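Local coordinates for protein putative hydrolase (Acinetobacter sp. NBRC 100985, PDB 4XUK) that probably hydrolyses organophosphate triesters and lactones, using a pair of zinc ions held in a metallo-beta-lactamase fold, at residues Q38-A48 and S222-P230. The protein carries 2 engineered substitutions. Residues are numbered along the deposited sequence; the frame is centred on the assembly and turned at random.
Sequences QVHEILKKYYA and SHTVQFDRP
Lys45 swings CG roughly opposite its N (chi1 152°) and runs extended, while Asp228 turns CG beside its own N (chi1 -70°); the two side chains meet from opposite directions in a salt bridge, NZ of Lys45 lying 2.8 Å from OD2 of Asp228. The Tyr46 hydroxyl donates to the other oxygen, OH to OD1 of Asp228 being 2.5 Å, with ring and carboxylate planes 53° apart. Both donors arrive on syn sides but well out of the carboxylate plane; gripping one oxygen each, they restrain its rotation and would probably stabilise its charge. Over one face of the Tyr46 ring lies Thr224, its CA 4.0 Å from the centroid in a CH-pi contact, and a water ties Tyr46 OH to His223 O. Ile42 lays CG2 against the Thr224 carbonyl carbon at 3.6 Å, beside an apolar patch where Val225 CG2 meets Val39 and Leu43. Farther along, the bent Arg229 chain brings its guanidinium edge to Gln38 OE1, modelled too close for the bond to be trusted. A Schellman motif with Tyr47 at C-prime ends helix 36-45, and Tyr47 stacks on His273 of the second subunit. The contact thus docks a helix preceding strand 54-64 onto short helix 225-228, which follows zinc ligand Asp218 in the metallo-beta-lactamase fold.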
ATOM      1  N   GLN A  38      10.383  20.158  13.265  1.00 22.24           N
ATOM      2  CA  GLN A  38       9.924  18.842  13.732  1.00 22.39           C
ATOM      3  C   GLN A  38       8.992  18.200  12.715  1.00 21.71           C
ATOM      4  O   GLN A  38       8.973  16.971  12.567  1.00 19.14           O
ATOM      5  CB  GLN A  38       9.220  18.949  15.090  1.00 24.65           C
ATOM      6  CG  GLN A  38      10.162  19.256  16.241  1.00 31.13           C
ATOM      7  CD  GLN A  38       9.415  19.611  17.518  1.00 35.54           C
ATOM      8  OE1 GLN A  38       8.293  19.154  17.749  1.00 31.74           O
ATOM      9  NE2 GLN A  38      10.031  20.444  18.344  1.00 36.70           N
ATOM     10  N   VAL A  39       8.204  19.030  12.034  1.00 23.02           N
ATOM     11  CA  VAL A  39       7.398  18.556  10.915  1.00 22.44           C
ATOM     12  C   VAL A  39       8.310  17.916   9.885  1.00 22.65           C
ATOM     13  O   VAL A  39       8.056  16.797   9.440  1.00 22.85           O
ATOM     14  CB  VAL A  39       6.579  19.702  10.266  1.00 23.21           C
ATOM     15  CG1 VAL A  39       5.918  19.234   8.968  1.00 20.02           C
ATOM     16  CG2 VAL A  39       5.533  20.211  11.227  1.00 22.24           C
ATOM     17  N   HIS A  40       9.386  18.609   9.519  1.00 21.35           N
ATOM     18  CA  HIS A  40      10.311  18.066   8.531  1.00 23.39           C
ATOM     19  C   HIS A  40      11.049  16.818   9.016  1.00 22.81           C
ATOM     20  O   HIS A  40      11.292  15.899   8.230  1.00 19.47           O
ATOM     21  CB  HIS A  40      11.269  19.146   7.997  1.00 25.90           C
ATOM     22  CG  HIS A  40      10.598  20.133   7.096  1.00 31.78           C
ATOM     23  ND1 HIS A  40      10.019  19.765   5.899  1.00 30.65           N
ATOM     24  CD2 HIS A  40      10.381  21.465   7.226  1.00 32.52           C
ATOM     25  CE1 HIS A  40       9.484  20.829   5.326  1.00 34.13           C
ATOM     26  NE2 HIS A  40       9.686  21.873   6.113  1.00 33.25           N
ATOM     27  N   GLU A  41      11.384  16.777  10.303  1.00 21.93           N
ATOM     28  CA  GLU A  41      11.937  15.562  10.906  1.00 19.66           C
ATOM     29  C   GLU A  41      10.996  14.369  10.713  1.00 19.02           C
ATOM     30  O   GLU A  41      11.408  13.301  10.249  1.00 18.15           O
ATOM     31  CB  GLU A  41      12.187  15.792  12.398  1.00 22.13           C
ATOM     32  CG  GLU A  41      13.389  16.699  12.676  1.00 22.95           C
ATOM     33  CD  GLU A  41      13.369  17.285  14.082  1.00 26.33           C
ATOM     34  OE1 GLU A  41      14.089  18.281  14.334  1.00 24.40           O
ATOM     35  OE2 GLU A  41      12.629  16.743  14.930  1.00 20.09           O
ATOM     36  N   ILE A  42       9.725  14.550  11.057  1.00 20.08           N
ATOM     37  CA  ILE A  42       8.761  13.457  10.930  1.00 20.04           C
ATOM     38  C   ILE A  42       8.591  13.043   9.463  1.00 18.07           C
ATOM     39  O   ILE A  42       8.594  11.851   9.150  1.00 18.49           O
ATOM     40  CB  ILE A  42       7.424  13.799  11.627  1.00 20.02           C
ATOM     41  CG1 ILE A  42       7.648  13.972  13.135  1.00 17.66           C
ATOM     42  CG2 ILE A  42       6.385  12.711  11.383  1.00 19.36           C
ATOM     43  CD1 ILE A  42       6.516  14.671  13.873  1.00 21.50           C
ATOM     44  N   LEU A  43       8.483  14.016   8.561  1.00 18.69           N
ATOM     45  CA  LEU A  43       8.345  13.704   7.135  1.00 20.81           C
ATOM     46  C   LEU A  43       9.566  12.936   6.586  1.00 18.27           C
ATOM     47  O   LEU A  43       9.436  12.056   5.730  1.00 18.41           O
ATOM     48  CB  LEU A  43       8.095  14.993   6.343  1.00 17.07           C
ATOM     49  CG  LEU A  43       6.771  15.718   6.584  1.00 22.63           C
ATOM     50  CD1 LEU A  43       6.724  17.043   5.839  1.00 22.07           C
ATOM     51  CD2 LEU A  43       5.603  14.839   6.166  1.00 22.60           C
ATOM     52  N   LYS A  44      10.755  13.271   7.072  1.00 19.65           N
ATOM     53  CA  LYS A  44      11.956  12.578   6.625  1.00 19.78           C
ATOM     54  C   LYS A  44      11.974  11.126   7.092  1.00 18.33           C
ATOM     55  O   LYS A  44      12.434  10.251   6.362  1.00 17.99           O
ATOM     56  CB  LYS A  44      13.211  13.307   7.106  1.00 23.14           C
ATOM     57  CG  LYS A  44      13.563  14.544   6.302  1.00 26.74           C
ATOM     58  CD  LYS A  44      14.696  15.305   6.983  1.00 27.33           C
ATOM     59  CE  LYS A  44      15.321  16.338   6.058  1.00 35.27           C
ATOM     60  NZ  LYS A  44      14.918  17.726   6.436  1.00 41.74           N
ATOM     61  N   LYS A  45      11.483  10.867   8.305  1.00 16.33           N
ATOM     62  CA  LYS A  45      11.398   9.493   8.795  1.00 19.21           C
ATOM     63  C   LYS A  45      10.530   8.650   7.859  1.00 19.07           C
ATOM     64  O   LYS A  45      10.845   7.485   7.577  1.00 15.63           O
ATOM     65  CB  LYS A  45      10.833   9.464  10.221  1.00 17.84           C
ATOM     66  CG  LYS A  45      10.089   8.168  10.581  1.00 17.34           C
ATOM     67  CD  LYS A  45       9.455   8.246  11.969  1.00 17.98           C
ATOM     68  CE  LYS A  45       8.603   7.018  12.264  1.00 19.00           C
ATOM     69  NZ  LYS A  45       7.886   7.097  13.573  1.00 16.70           N
ATOM     70  N   TYR A  46       9.450   9.246   7.360  1.00 16.63           N
ATOM     71  CA  TYR A  46       8.518   8.513   6.516  1.00 18.38           C
ATOM     72  C   TYR A  46       8.823   8.697   5.034  1.00 19.83           C
ATOM     73  O   TYR A  46       7.994   8.355   4.181  1.00 18.97           O
ATOM     74  CB  TYR A  46       7.082   8.960   6.794  1.00 17.12           C
ATOM     75  CG  TYR A  46       6.503   8.479   8.107  1.00 19.31           C
ATOM     76  CD1 TYR A  46       5.886   7.235   8.208  1.00 20.69           C
ATOM     77  CD2 TYR A  46       6.537   9.284   9.238  1.00 17.74           C
ATOM     78  CE1 TYR A  46       5.339   6.803   9.411  1.00 18.50           C
ATOM     79  CE2 TYR A  46       5.993   8.865  10.431  1.00 19.11           C
ATOM     80  CZ  TYR A  46       5.392   7.628  10.514  1.00 19.95           C
ATOM     81  OH  TYR A  46       4.850   7.223  11.722  1.00 20.15           O
ATOM     82  N   TYR A  47      10.012   9.220   4.730  1.00 21.15           N
ATOM     83  CA  TYR A  47      10.422   9.453   3.348  1.00 18.48           C
ATOM     84  C   TYR A  47       9.323  10.178   2.562  1.00 21.87           C
ATOM     85  O   TYR A  47       8.855   9.712   1.520  1.00 22.60           O
ATOM     86  CB  TYR A  47      10.826   8.132   2.703  1.00 19.82           C
ATOM     87  CG  TYR A  47      12.107   7.577   3.300  1.00 19.57           C
ATOM     88  CD1 TYR A  47      12.088   6.828   4.472  1.00 21.21           C
ATOM     89  CD2 TYR A  47      13.327   7.823   2.701  1.00 21.01           C
ATOM     90  CE1 TYR A  47      13.247   6.329   5.015  1.00 18.20           C
ATOM     91  CE2 TYR A  47      14.488   7.328   3.231  1.00 20.50           C
ATOM     92  CZ  TYR A  47      14.444   6.583   4.384  1.00 21.02           C
ATOM     93  OH  TYR A  47      15.619   6.090   4.903  1.00 22.63           O
ATOM     94  N   ALA A  48       8.907  11.314   3.107  1.00 21.76           N
ATOM     95  CA  ALA A  48       7.756  12.055   2.616  1.00 25.57           C
ATOM     96  C   ALA A  48       8.053  13.544   2.619  1.00 25.32           C
ATOM     97  O   ALA A  48       7.121  14.363   2.619  1.00 19.64           O
ATOM     98  CB  ALA A  48       6.538  11.767   3.510  1.00 21.13           C
ATOM     99  N   SER A 222      -2.980  12.848   7.629  1.00 17.62           N
ATOM    100  CA  SER A 222      -1.625  12.389   7.340  1.00 15.96           C
ATOM    101  C   SER A 222      -1.353  11.107   8.103  1.00 17.12           C
ATOM    102  O   SER A 222      -1.891  10.926   9.196  1.00 16.52           O
ATOM    103  CB  SER A 222      -0.622  13.479   7.757  1.00 21.31           C
ATOM    104  OG  SER A 222      -0.727  13.779   9.147  1.00 19.37           O
ATOM    105  N   HIS A 223      -0.541  10.210   7.538  1.00 15.54           N
ATOM    106  CA  HIS A 223      -0.135   9.017   8.273  1.00 17.31           C
ATOM    107  C   HIS A 223       1.192   9.257   8.972  1.00 17.75           C
ATOM    108  O   HIS A 223       1.752   8.344   9.584  1.00 17.26           O
ATOM    109  CB  HIS A 223      -0.012   7.797   7.336  1.00 17.19           C
ATOM    110  CG  HIS A 223       1.039   7.952   6.281  1.00 19.45           C
ATOM    111  ND1 HIS A 223       1.028   8.988   5.371  1.00 19.11           N
ATOM    112  CD2 HIS A 223       2.137   7.211   5.995  1.00 19.21           C
ATOM    113  CE1 HIS A 223       2.074   8.882   4.572  1.00 21.06           C
ATOM    114  NE2 HIS A 223       2.766   7.813   4.931  1.00 20.26           N
ATOM    115  N   THR A 224       1.680  10.496   8.886  1.00 19.46           N
ATOM    116  CA  THR A 224       3.021  10.842   9.333  1.00 20.26           C
ATOM    117  C   THR A 224       2.977  11.744  10.567  1.00 19.80           C
ATOM    118  O   THR A 224       3.031  11.254  11.694  1.00 18.29           O
ATOM    119  CB  THR A 224       3.833  11.529   8.200  1.00 18.00           C
ATOM    120  OG1 THR A 224       3.148  12.703   7.748  1.00 18.36           O
ATOM    121  CG2 THR A 224       3.984  10.580   7.016  1.00 19.36           C
ATOM    122  N   VAL A 225       2.873  13.052  10.345  1.00 17.05           N
ATOM    123  CA  VAL A 225       2.898  14.034  11.435  1.00 16.75           C
ATOM    124  C   VAL A 225       1.851  13.732  12.505  1.00 19.77           C
ATOM    125  O   VAL A 225       2.162  13.709  13.702  1.00 18.02           O
ATOM    126  CB  VAL A 225       2.667  15.470  10.908  1.00 20.70           C
ATOM    127  CG1 VAL A 225       2.602  16.461  12.057  1.00 22.73           C
ATOM    128  CG2 VAL A 225       3.783  15.875   9.944  1.00 21.55           C
ATOM    129  N   GLN A 226       0.611  13.485  12.080  1.00 17.62           N
ATOM    130  CA  GLN A 226      -0.481  13.348  13.042  1.00 17.60           C
ATOM    131  C   GLN A 226      -0.613  11.955  13.658  1.00 19.30           C
ATOM    132  O   GLN A 226      -1.513  11.707  14.465  1.00 17.46           O
ATOM    133  CB  GLN A 226      -1.798  13.802  12.414  1.00 19.58           C
ATOM    134  CG  GLN A 226      -1.800  15.268  12.024  1.00 17.24           C
ATOM    135  CD  GLN A 226      -2.972  15.605  11.135  1.00 18.86           C
ATOM    136  OE1 GLN A 226      -3.134  15.022  10.069  1.00 18.24           O
ATOM    137  NE2 GLN A 226      -3.812  16.524  11.585  1.00 16.98           N
ATOM    138  N   PHE A 227       0.280  11.042  13.290  1.00 17.49           N
ATOM    139  CA  PHE A 227       0.366   9.785  14.026  1.00 19.07           C
ATOM    140  C   PHE A 227       1.491   9.831  15.066  1.00 19.33           C
ATOM    141  O   PHE A 227       1.271   9.473  16.224  1.00 20.98           O
ATOM    142  CB  PHE A 227       0.492   8.577  13.081  1.00 18.16           C
ATOM    143  CG  PHE A 227      -0.844   8.061  12.584  1.00 18.87           C
ATOM    144  CD1 PHE A 227      -1.560   8.764  11.620  1.00 18.73           C
ATOM    145  CD2 PHE A 227      -1.392   6.892  13.100  1.00 17.05           C
ATOM    146  CE1 PHE A 227      -2.793   8.304  11.168  1.00 17.46           C
ATOM    147  CE2 PHE A 227      -2.632   6.421  12.649  1.00 18.32           C
ATOM    148  CZ  PHE A 227      -3.326   7.134  11.679  1.00 16.33           C
ATOM    149  N   ASP A 228       2.682  10.272  14.670  1.00 19.52           N
ATOM    150  CA  ASP A 228       3.774  10.451  15.631  1.00 17.14           C
ATOM    151  C   ASP A 228       3.433  11.546  16.643  1.00 21.54           C
ATOM    152  O   ASP A 228       3.788  11.443  17.817  1.00 22.16           O
ATOM    153  CB  ASP A 228       5.081  10.812  14.906  1.00 19.07           C
ATOM    154  CG  ASP A 228       5.654   9.657  14.103  1.00 20.68           C
ATOM    155  OD1 ASP A 228       4.898   8.723  13.756  1.00 19.23           O
ATOM    156  OD2 ASP A 228       6.871   9.690  13.802  1.00 20.62           O
ATOM    157  N   ARG A 229       2.744  12.591  16.186  1.00 18.66           N
ATOM    158  CA  ARG A 229       2.339  13.681  17.062  1.00 21.07           C
ATOM    159  C   ARG A 229       0.843  13.965  16.912  1.00 19.13           C
ATOM    160  O   ARG A 229       0.458  14.971  16.313  1.00 19.76           O
ATOM    161  CB  ARG A 229       3.143  14.934  16.727  1.00 24.90           C
ATOM    162  CG  ARG A 229       3.128  15.977  17.828  1.00 37.44           C
ATOM    163  CD  ARG A 229       4.223  15.692  18.849  1.00 37.91           C
ATOM    164  NE  ARG A 229       5.533  15.860  18.240  1.00 47.48           N
ATOM    165  CZ  ARG A 229       6.330  16.903  18.455  1.00 46.63           C
ATOM    166  NH1 ARG A 229       5.967  17.869  19.296  1.00 41.05           N
ATOM    167  NH2 ARG A 229       7.502  16.969  17.839  1.00 39.06           N
ATOM    168  N   PRO A 230      -0.011  13.093  17.480  1.00 19.69           N
ATOM    169  CA  PRO A 230      -1.455  13.184  17.235  1.00 19.48           C
ATOM    170  C   PRO A 230      -2.094  14.490  17.726  1.00 21.80           C
ATOM    171  O   PRO A 230      -3.198  14.809  17.295  1.00 18.53           O
ATOM    172  CB  PRO A 230      -2.023  11.991  18.018  1.00 18.67           C
ATOM    173  CG  PRO A 230      -1.007  11.674  19.049  1.00 22.05           C
ATOM    174  CD  PRO A 230       0.321  11.993  18.406  1.00 21.72           C
TER
HETATM  175  O   HOH W   1       7.756  20.150  20.029  1.00 39.58           O
HETATM  176  O   HOH W   2       2.309   6.004  10.926  1.00 18.76           O
HETATM  177  O   HOH W   3       5.215   7.812   3.191  1.00 26.68           O